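Local atomic coordinates of YciF Bacterial Stress Response Protein (Salmonella enterica subsp. enterica serovar Typhimurium, PDB entry 4ERU), a protein that is of unknown function but probably acts in the bacterial stress response, folding as a ferritin-like helix bundle that binds two magnesium ions. Residues E24-K29 with G83-A88; I58-Q63 with L143-Q148; S18-A23 with A118-L123. All coordinates share one frame; numbering follows the deposited sequence.

Contact 1: E24-K29 with G83-A88; sequences EKQLTK and GLIEEA. With MG (magnesium ion), chain E.
Ile85 reaches across from helix 79-93 and sets its CD1 methyl against the backbone of Gln26 and Leu27 on helix 9-37. The turn that carries it begins at Gly83. Leu84 follows and leans instead on Val112 and Tyr115 of helix 99-130 and on Ala80 of the second subunit; a branched apolar side chain suits a place between a helix of its own chain and the other subunit. Next comes Ile85 itself. With CG1 beside its own backbone N (chi1 -66°) and the chain extended beyond, CD1 becomes the leading atom. It lies 3.6 Å from Gln26 O, 3.8 Å from Gln26 CB and 3.8 Å from Leu27 N, and the side chain also touches Ala30. Isoleucine's longer branch spans the gap to the neighbouring helix, the CA atoms of Leu27 and Ile85 being 7.3 Å apart. In the ferritin-like bundle, helix 79-93 belongs to the long connection between helices 41-66 and 99-130, and here it is laid along helix 9-37. That helix also carries Glu24, which chelates the chain E magnesium ion through OE1 (2.3 Å) and OE2 (2.4 Å), Gln57 and Glu146 completing the protein ligands. The amide of Gln26 is held beyond the contact, NE2 bonding to Ser22 OG and Cys78 O. Further along, Glu87 packs against Val79 of the second subunit. Ala88, small enough for close helix packing, rests on Leu34 of helix 9-37.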
loop_
_atom_site.group_PDB
_atom_site.type_symbol
_atom_site.label_atom_id
_atom_site.label_comp_id
_atom_site.label_asym_id
_atom_site.label_seq_id
_atom_site.Cartn_x
_atom_site.Cartn_y
_atom_site.Cartn_z
ATOM N N GLU A 24 4.041 11.716 -4.765
ATOM C CA GLU A 24 2.965 12.499 -5.357
ATOM C C GLU A 24 3.381 13.099 -6.699
ATOM O O GLU A 24 2.598 13.069 -7.655
ATOM C CB GLU A 24 2.496 13.600 -4.424
ATOM C CG GLU A 24 2.009 13.144 -3.046
ATOM C CD GLU A 24 0.591 12.615 -2.989
ATOM O OE1 GLU A 24 -0.106 12.885 -1.969
ATOM O OE2 GLU A 24 0.150 11.913 -3.916
ATOM N N LYS A 25 4.606 13.620 -6.776
ATOM C CA LYS A 25 5.101 14.218 -8.040
ATOM C C LYS A 25 5.168 13.170 -9.162
ATOM O O LYS A 25 4.743 13.423 -10.289
ATOM C CB LYS A 25 6.469 14.869 -7.842
ATOM C CG LYS A 25 6.402 16.128 -6.966
ATOM C CD LYS A 25 7.708 16.983 -7.005
ATOM C CE LYS A 25 8.960 16.183 -6.622
ATOM N NZ LYS A 25 10.166 17.092 -6.428
ATOM N N GLN A 26 5.715 11.999 -8.840
ATOM C CA GLN A 26 5.721 10.877 -9.761
ATOM C C GLN A 26 4.340 10.471 -10.218
ATOM O O GLN A 26 4.145 10.228 -11.401
ATOM C CB GLN A 26 6.373 9.660 -9.152
ATOM C CG GLN A 26 7.852 9.760 -8.988
ATOM C CD GLN A 26 8.363 8.479 -8.342
ATOM O OE1 GLN A 26 8.317 7.409 -8.965
ATOM N NE2 GLN A 26 8.792 8.566 -7.071
ATOM N N LEU A 27 3.391 10.395 -9.284
ATOM C CA LEU A 27 2.041 10.019 -9.625
ATOM C C LEU A 27 1.403 10.991 -10.643
ATOM O O LEU A 27 0.754 10.527 -11.593
ATOM C CB LEU A 27 1.197 9.859 -8.352
ATOM C CG LEU A 27 -0.224 9.329 -8.528
ATOM C CD1 LEU A 27 -0.257 7.958 -9.291
ATOM C CD2 LEU A 27 -0.881 9.229 -7.135
ATOM N N THR A 28 1.607 12.306 -10.478
ATOM C CA THR A 28 1.068 13.303 -11.422
ATOM C C THR A 28 1.629 13.104 -12.827
ATOM O O THR A 28 0.911 13.312 -13.798
ATOM C CB THR A 28 1.316 14.808 -11.027
ATOM O OG1 THR A 28 2.721 15.110 -10.983
ATOM C CG2 THR A 28 0.681 15.146 -9.706
ATOM N N LYS A 29 2.883 12.675 -12.935
ATOM C CA LYS A 29 3.478 12.365 -14.239
ATOM C C LYS A 29 2.827 11.170 -14.921
ATOM O O LYS A 29 2.690 11.140 -16.152
ATOM C CB LYS A 29 4.963 12.063 -14.089
ATOM C CG LYS A 29 5.775 13.236 -13.683
ATOM C CD LYS A 29 7.255 12.847 -13.515
ATOM C CE LYS A 29 7.918 12.716 -14.846
ATOM N NZ LYS A 29 9.377 13.018 -14.681
ATOM N N GLY A 83 7.972 1.724 -8.409
ATOM C CA GLY A 83 7.636 0.334 -8.768
ATOM C C GLY A 83 6.125 0.174 -8.992
ATOM O O GLY A 83 5.702 -0.496 -9.945
ATOM N N LEU A 84 5.306 0.798 -8.130
ATOM C CA LEU A 84 3.829 0.735 -8.324
ATOM C C LEU A 84 3.374 1.357 -9.638
ATOM O O LEU A 84 2.510 0.803 -10.351
ATOM C CB LEU A 84 3.076 1.348 -7.128
ATOM C CG LEU A 84 3.284 0.625 -5.782
ATOM C CD1 LEU A 84 2.525 1.297 -4.611
ATOM C CD2 LEU A 84 2.906 -0.876 -5.866
ATOM N N ILE A 85 3.973 2.482 -10.001
ATOM C CA ILE A 85 3.678 3.083 -11.304
ATOM C C ILE A 85 4.159 2.212 -12.474
ATOM O O ILE A 85 3.473 2.109 -13.478
ATOM C CB ILE A 85 4.244 4.533 -11.418
ATOM C CG1 ILE A 85 3.505 5.443 -10.434
ATOM C CG2 ILE A 85 4.053 5.083 -12.840
ATOM C CD1 ILE A 85 4.124 6.798 -10.184
ATOM N N GLU A 86 5.339 1.602 -12.338
ATOM C CA GLU A 86 5.852 0.682 -13.365
ATOM C C GLU A 86 4.856 -0.468 -13.602
ATOM O O GLU A 86 4.597 -0.845 -14.747
ATOM C CB GLU A 86 7.243 0.135 -12.981
ATOM C CG GLU A 86 8.330 1.197 -12.947
ATOM C CD GLU A 86 9.744 0.642 -12.747
ATOM O OE1 GLU A 86 9.914 -0.457 -12.157
ATOM O OE2 GLU A 86 10.690 1.344 -13.166
ATOM N N GLU A 87 4.300 -1.005 -12.514
ATOM C CA GLU A 87 3.274 -2.076 -12.578
ATOM C C GLU A 87 2.017 -1.652 -13.324
ATOM O O GLU A 87 1.490 -2.427 -14.117
ATOM C CB GLU A 87 2.918 -2.612 -11.190
ATOM C CG GLU A 87 4.166 -3.261 -10.487
ATOM C CD GLU A 87 3.823 -4.128 -9.241
ATOM O OE1 GLU A 87 2.615 -4.264 -8.900
ATOM O OE2 GLU A 87 4.758 -4.673 -8.601
ATOM N N ALA A 88 1.550 -0.419 -13.094
ATOM C CA ALA A 88 0.403 0.096 -13.843
ATOM C C ALA A 88 0.743 0.179 -15.336
ATOM O O ALA A 88 -0.099 -0.161 -16.188
ATOM C CB ALA A 88 -0.038 1.454 -13.312
HETATM MG MG MG E . -2.028 11.859 -2.835
HETATM O O HOH W 1 -2.754 11.149 -4.734
#

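Contact 2: I58-Q63 with L143-Q148; sequences IERIDQ and LDEEKQ. With MG (magnesium ion), chain D; MG (magnesium ion), chain E.
Arg60 and Glu145 join helices 41-66 and 133-159 through an end-on, two-pronged salt bridge. NH2 donates to Glu145 OE2 at 2.8 Å, and NH1 donates to Glu145 OE1 at 3.0 Å in an almost straight bond (N-H...O 175°). Both acceptors lie at the guanidinium edge, close to its plane, yet the two flat groups are turned 53° against each other, and each oxygen is met from above the carboxylate plane. Long side chains suit this place, since even the nearest CA atoms, those of Arg60 and Leu143, are 11.4 Å apart; the arginine is extended from CG to NE and the glutamate beyond CG, and the two side chains approach from opposite directions. Two further bonds fix the pair: Arg60 NH1 to Thr142 OG1, and Gln57 NE2 to Glu145 OE1. As Gln57 OE1 binds the chain E magnesium ion, Glu145 is a second-shell residue that probably helps to orient this ligand. The next residue, Glu146, is a ligand itself, and its carboxylate bridges the metals, with OE1 2.5 Å from the chain D magnesium ion and OE2 2.4 Å from that of chain E. Such a bridging glutamate is familiar from ferritin-like dimetal sites. Outside the polar pair, Arg60 lies on Leu138 of helix 133-159, while Ile61 and Leu143 both pack against Tyr120 of helix 99-130 and Ile58 meets Tyr21 of helix 9-37.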
loop_
_atom_site.group_PDB
_atom_site.type_symbol
_atom_site.label_atom_id
_atom_site.label_comp_id
_atom_site.label_asym_id
_atom_site.label_seq_id
_atom_site.Cartn_x
_atom_site.Cartn_y
_atom_site.Cartn_z
ATOM N N ILE A 58 -0.053 18.123 -3.268
ATOM C CA ILE A 58 1.324 18.608 -3.297
ATOM C C ILE A 58 1.391 20.039 -2.726
ATOM O O ILE A 58 2.326 20.378 -1.981
ATOM C CB ILE A 58 1.909 18.514 -4.716
ATOM C CG1 ILE A 58 2.039 17.036 -5.131
ATOM C CG2 ILE A 58 3.248 19.259 -4.815
ATOM C CD1 ILE A 58 2.355 16.827 -6.666
ATOM N N GLU A 59 0.413 20.873 -3.065
ATOM C CA GLU A 59 0.369 22.223 -2.514
ATOM C C GLU A 59 0.233 22.196 -0.993
ATOM O O GLU A 59 0.831 23.024 -0.309
ATOM C CB GLU A 59 -0.746 23.062 -3.151
ATOM C CG GLU A 59 -1.079 24.331 -2.353
ATOM C CD GLU A 59 0.050 25.339 -2.350
ATOM O OE1 GLU A 59 0.799 25.400 -3.351
ATOM O OE2 GLU A 59 0.197 26.061 -1.340
ATOM N N ARG A 60 -0.513 21.229 -0.453
ATOM C CA ARG A 60 -0.568 21.096 1.027
ATOM C C ARG A 60 0.811 20.798 1.616
ATOM O O ARG A 60 1.163 21.270 2.711
ATOM C CB ARG A 60 -1.532 19.999 1.498
ATOM C CG ARG A 60 -2.963 20.244 1.188
ATOM C CD ARG A 60 -3.935 19.552 2.192
ATOM N NE ARG A 60 -5.301 19.771 1.695
ATOM C CZ ARG A 60 -5.985 18.910 0.940
ATOM N NH1 ARG A 60 -5.480 17.710 0.648
ATOM N NH2 ARG A 60 -7.194 19.233 0.498
ATOM N N ILE A 61 1.567 19.954 0.932
ATOM C CA ILE A 61 2.890 19.613 1.415
ATOM C C ILE A 61 3.761 20.896 1.421
ATOM O O ILE A 61 4.474 21.136 2.388
ATOM C CB ILE A 61 3.547 18.477 0.593
ATOM C CG1 ILE A 61 2.766 17.145 0.763
ATOM C CG2 ILE A 61 5.041 18.331 0.957
ATOM C CD1 ILE A 61 3.358 15.915 -0.034
ATOM N N ASP A 62 3.689 21.725 0.367
ATOM C CA ASP A 62 4.434 23.000 0.403
ATOM C C ASP A 62 4.022 23.853 1.610
ATOM O O ASP A 62 4.881 24.372 2.318
ATOM C CB ASP A 62 4.300 23.805 -0.893
ATOM C CG ASP A 62 4.920 23.105 -2.073
ATOM O OD1 ASP A 62 5.869 22.301 -1.893
ATOM O OD2 ASP A 62 4.446 23.352 -3.195
ATOM N N GLN A 63 2.715 23.958 1.846
ATOM C CA GLN A 63 2.179 24.605 3.058
ATOM C C GLN A 63 2.648 24.007 4.377
ATOM O O GLN A 63 2.945 24.741 5.318
ATOM C CB GLN A 63 0.659 24.624 3.041
ATOM C CG GLN A 63 0.058 25.493 1.972
ATOM C CD GLN A 63 -1.451 25.441 2.037
ATOM O OE1 GLN A 63 -2.118 25.315 1.022
ATOM N NE2 GLN A 63 -1.997 25.515 3.251
ATOM N N LEU A 143 -5.335 12.721 3.923
ATOM C CA LEU A 143 -5.606 11.347 4.287
ATOM C C LEU A 143 -7.071 10.977 4.012
ATOM O O LEU A 143 -7.377 9.919 3.411
ATOM C CB LEU A 143 -5.277 11.134 5.763
ATOM C CG LEU A 143 -5.550 9.753 6.365
ATOM C CD1 LEU A 143 -4.787 8.654 5.620
ATOM C CD2 LEU A 143 -5.174 9.756 7.848
ATOM N N ASP A 144 -7.964 11.866 4.441
ATOM C CA ASP A 144 -9.382 11.726 4.184
ATOM C C ASP A 144 -9.669 11.623 2.691
ATOM O O ASP A 144 -10.357 10.693 2.263
ATOM C CB ASP A 144 -10.159 12.895 4.816
ATOM C CG ASP A 144 -11.638 12.837 4.493
ATOM O OD1 ASP A 144 -12.370 12.094 5.191
ATOM O OD2 ASP A 144 -12.066 13.506 3.520
ATOM N N GLU A 145 -9.148 12.566 1.893
ATOM C CA GLU A 145 -9.252 12.464 0.422
ATOM C C GLU A 145 -8.714 11.132 -0.149
ATOM O O GLU A 145 -9.306 10.553 -1.056
ATOM C CB GLU A 145 -8.513 13.613 -0.267
ATOM C CG GLU A 145 -9.259 14.940 -0.204
ATOM C CD GLU A 145 -8.376 16.109 -0.606
ATOM O OE1 GLU A 145 -7.207 15.893 -1.028
ATOM O OE2 GLU A 145 -8.857 17.253 -0.499
ATOM N N GLU A 146 -7.591 10.655 0.375
ATOM C CA GLU A 146 -6.994 9.439 -0.168
ATOM C C GLU A 146 -7.944 8.257 0.102
ATOM O O GLU A 146 -8.172 7.408 -0.764
ATOM C CB GLU A 146 -5.595 9.239 0.443
ATOM C CG GLU A 146 -4.489 8.864 -0.544
ATOM C CD GLU A 146 -4.067 9.985 -1.448
ATOM O OE1 GLU A 146 -4.647 10.142 -2.556
ATOM O OE2 GLU A 146 -3.108 10.685 -1.084
ATOM N N LYS A 147 -8.544 8.228 1.286
ATOM C CA LYS A 147 -9.491 7.160 1.611
ATOM C C LYS A 147 -10.737 7.205 0.723
ATOM O O LYS A 147 -11.193 6.160 0.261
ATOM C CB LYS A 147 -9.868 7.171 3.091
ATOM C CG LYS A 147 -8.679 6.823 3.997
ATOM C CD LYS A 147 -9.029 7.016 5.492
ATOM C CE LYS A 147 -7.957 6.373 6.354
ATOM N NZ LYS A 147 -8.038 6.673 7.839
ATOM N N GLN A 148 -11.263 8.409 0.473
ATOM C CA GLN A 148 -12.366 8.611 -0.494
ATOM C C GLN A 148 -12.019 8.199 -1.910
ATOM O O GLN A 148 -12.867 7.683 -2.632
ATOM C CB GLN A 148 -12.831 10.079 -0.502
ATOM C CG GLN A 148 -13.395 10.503 0.858
ATOM C CD GLN A 148 -14.542 9.580 1.297
ATOM O OE1 GLN A 148 -14.479 8.931 2.353
ATOM N NE2 GLN A 148 -15.576 9.492 0.470
HETATM MG MG MG D . -3.282 9.205 -4.371
HETATM MG MG MG E . -2.028 11.859 -2.835
HETATM O O HOH W 1 -2.754 11.149 -4.734
#

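Contact 3: S18-A23 with A118-L123; sequences SDTYSA and ASYGTL
Tyr120, whose ring lies against the Thr20 methyl, hydrogen-bonds through its OH to Glu24 OE1, a carboxylate oxygen that also binds a magnesium ion. The bond makes this tyrosine a second-shell residue of the metal site in the ferritin-like bundle, where helices 9-37 and 99-130 run antiparallel past each other; the short axes of 18-23 and 118-123 stand 10.6 Å apart with 147° between their directions. Tyrosine suits the place because its flat apolar ring can fill the bundle interior while the hydroxyl at its far end reaches a carboxylate. Thr20 carries the contact from its side, meeting Ser119, Tyr120 and Leu123. Its CG2, anti to the backbone N, comes obliquely to the ring of Tyr120, 3.5 Å from CZ. The hydroxyl branch would be awkward in this buried setting without a partner, and it has one within its own helix: OG1 bonds to Leu16 O, a turn earlier. Ser119 OG is likewise turned back to its own helix, bonding to Tyr115 O, which leaves its CB to face Thr20 OG1 at 3.6 Å. A small residue here permits the close backbone approach, 6.9 Å between the CA atoms of Thr20 and Ser119. Ala118 and Thr122 also pack on His114 and Ala107 of the second subunit. On the side of Leu123, the tip of that side chain meets the tip of Thr20, with CD1 3.7 Å from OG1.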
loop_
_atom_site.group_PDB
_atom_site.type_symbol
_atom_site.label_atom_id
_atom_site.label_comp_id
_atom_site.label_asym_id
_atom_site.label_seq_id
_atom_site.Cartn_x
_atom_site.Cartn_y
_atom_site.Cartn_z
ATOM N N SER A 18 9.393 13.711 2.769
ATOM C CA SER A 18 10.143 13.822 1.508
ATOM C C SER A 18 9.839 12.695 0.519
ATOM O O SER A 18 9.737 12.939 -0.685
ATOM C CB SER A 18 11.647 13.888 1.775
ATOM O OG SER A 18 11.932 14.979 2.642
ATOM N N ASP A 19 9.717 11.474 1.039
ATOM C CA ASP A 19 9.372 10.291 0.253
ATOM C C ASP A 19 7.965 10.481 -0.365
ATOM O O ASP A 19 7.758 10.254 -1.563
ATOM C CB ASP A 19 9.392 9.071 1.203
ATOM C CG ASP A 19 8.979 7.754 0.532
ATOM O OD1 ASP A 19 9.843 7.117 -0.117
ATOM O OD2 ASP A 19 7.793 7.324 0.700
ATOM N N THR A 20 7.010 10.901 0.467
ATOM C CA THR A 20 5.635 11.112 0.010
ATOM C C THR A 20 5.551 12.195 -1.061
ATOM O O THR A 20 4.777 12.072 -2.011
ATOM C CB THR A 20 4.745 11.446 1.225
ATOM O OG1 THR A 20 4.770 10.306 2.090
ATOM C CG2 THR A 20 3.307 11.732 0.841
ATOM N N TYR A 21 6.327 13.270 -0.887
ATOM C CA TYR A 21 6.356 14.371 -1.836
ATOM C C TYR A 21 6.840 13.887 -3.207
ATOM O O TYR A 21 6.234 14.200 -4.235
ATOM C CB TYR A 21 7.275 15.463 -1.287
ATOM C CG TYR A 21 7.446 16.698 -2.127
ATOM C CD1 TYR A 21 6.378 17.566 -2.359
ATOM C CD2 TYR A 21 8.708 17.060 -2.606
ATOM C CE1 TYR A 21 6.548 18.752 -3.090
ATOM C CE2 TYR A 21 8.890 18.253 -3.349
ATOM C CZ TYR A 21 7.796 19.079 -3.595
ATOM O OH TYR A 21 7.967 20.240 -4.324
ATOM N N SER A 22 7.910 13.096 -3.218
ATOM C CA SER A 22 8.333 12.448 -4.465
ATOM C C SER A 22 7.271 11.519 -5.071
ATOM O O SER A 22 7.046 11.517 -6.296
ATOM C CB SER A 22 9.622 11.662 -4.252
ATOM O OG SER A 22 9.824 10.812 -5.372
ATOM N N ALA A 23 6.624 10.725 -4.217
ATOM C CA ALA A 23 5.567 9.805 -4.664
ATOM C C ALA A 23 4.453 10.591 -5.362
ATOM O O ALA A 23 3.973 10.185 -6.432
ATOM C CB ALA A 23 4.968 9.020 -3.445
ATOM N N ALA A 118 -1.317 4.600 3.955
ATOM C CA ALA A 118 -0.382 4.252 5.000
ATOM C C ALA A 118 0.575 5.417 5.339
ATOM O O ALA A 118 0.724 5.769 6.517
ATOM C CB ALA A 118 0.391 2.983 4.657
ATOM N N SER A 119 1.202 6.008 4.320
ATOM C CA SER A 119 2.172 7.100 4.500
ATOM C C SER A 119 1.590 8.310 5.228
ATOM O O SER A 119 2.206 8.852 6.156
ATOM C CB SER A 119 2.711 7.600 3.140
ATOM O OG SER A 119 3.307 6.544 2.395
ATOM N N TYR A 120 0.421 8.749 4.789
ATOM C CA TYR A 120 -0.236 9.889 5.426
ATOM C C TYR A 120 -0.717 9.638 6.844
ATOM O O TYR A 120 -0.707 10.570 7.683
ATOM C CB TYR A 120 -1.364 10.431 4.560
ATOM C CG TYR A 120 -0.844 11.317 3.422
ATOM C CD1 TYR A 120 -0.441 12.640 3.656
ATOM C CD2 TYR A 120 -0.791 10.848 2.114
ATOM C CE1 TYR A 120 0.034 13.461 2.597
ATOM C CE2 TYR A 120 -0.317 11.654 1.070
ATOM C CZ TYR A 120 0.080 12.967 1.314
ATOM O OH TYR A 120 0.531 13.785 0.253
ATOM N N GLY A 121 -1.144 8.412 7.104
ATOM C CA GLY A 121 -1.541 7.994 8.455
ATOM C C GLY A 121 -0.340 8.100 9.380
ATOM O O GLY A 121 -0.462 8.628 10.470
ATOM N N THR A 122 0.825 7.633 8.932
ATOM C CA THR A 122 2.036 7.756 9.734
ATOM C C THR A 122 2.449 9.231 9.938
ATOM O O THR A 122 2.766 9.635 11.057
ATOM C CB THR A 122 3.234 6.971 9.114
ATOM O OG1 THR A 122 2.943 5.572 9.140
ATOM C CG2 THR A 122 4.503 7.211 9.922
ATOM N N LEU A 123 2.458 10.020 8.865
ATOM C CA LEU A 123 2.729 11.479 8.934
ATOM C C LEU A 123 1.801 12.236 9.907
ATOM O O LEU A 123 2.260 13.103 10.659
ATOM C CB LEU A 123 2.682 12.096 7.531
ATOM C CG LEU A 123 3.888 11.706 6.657
ATOM C CD1 LEU A 123 3.737 12.088 5.166
ATOM C CD2 LEU A 123 5.203 12.308 7.232
#

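Contacts 1 and 3 share helix 9-37, and each contact includes at least one helix that supplies metal ligands. Contacts 1 and 2, with centres about 17 Å apart, lie on opposite sides of the chain's centre, yet each supplies a glutamate to the chain E ion: Glu24 OE1 and Glu146 OE2 are 3.8 Å apart, a closeness of like charges that the metal would offset. Contact 3 reaches the same site through Tyr120, whose OH lies 2.5 Å from Glu24 OE1 of contact 1 and whose CE2 lies 3.7 Å from Glu146 OE2 of contact 2. Ile58 of contact 2 packs on contact 1, its CG1 3.5 Å from Glu24 CB.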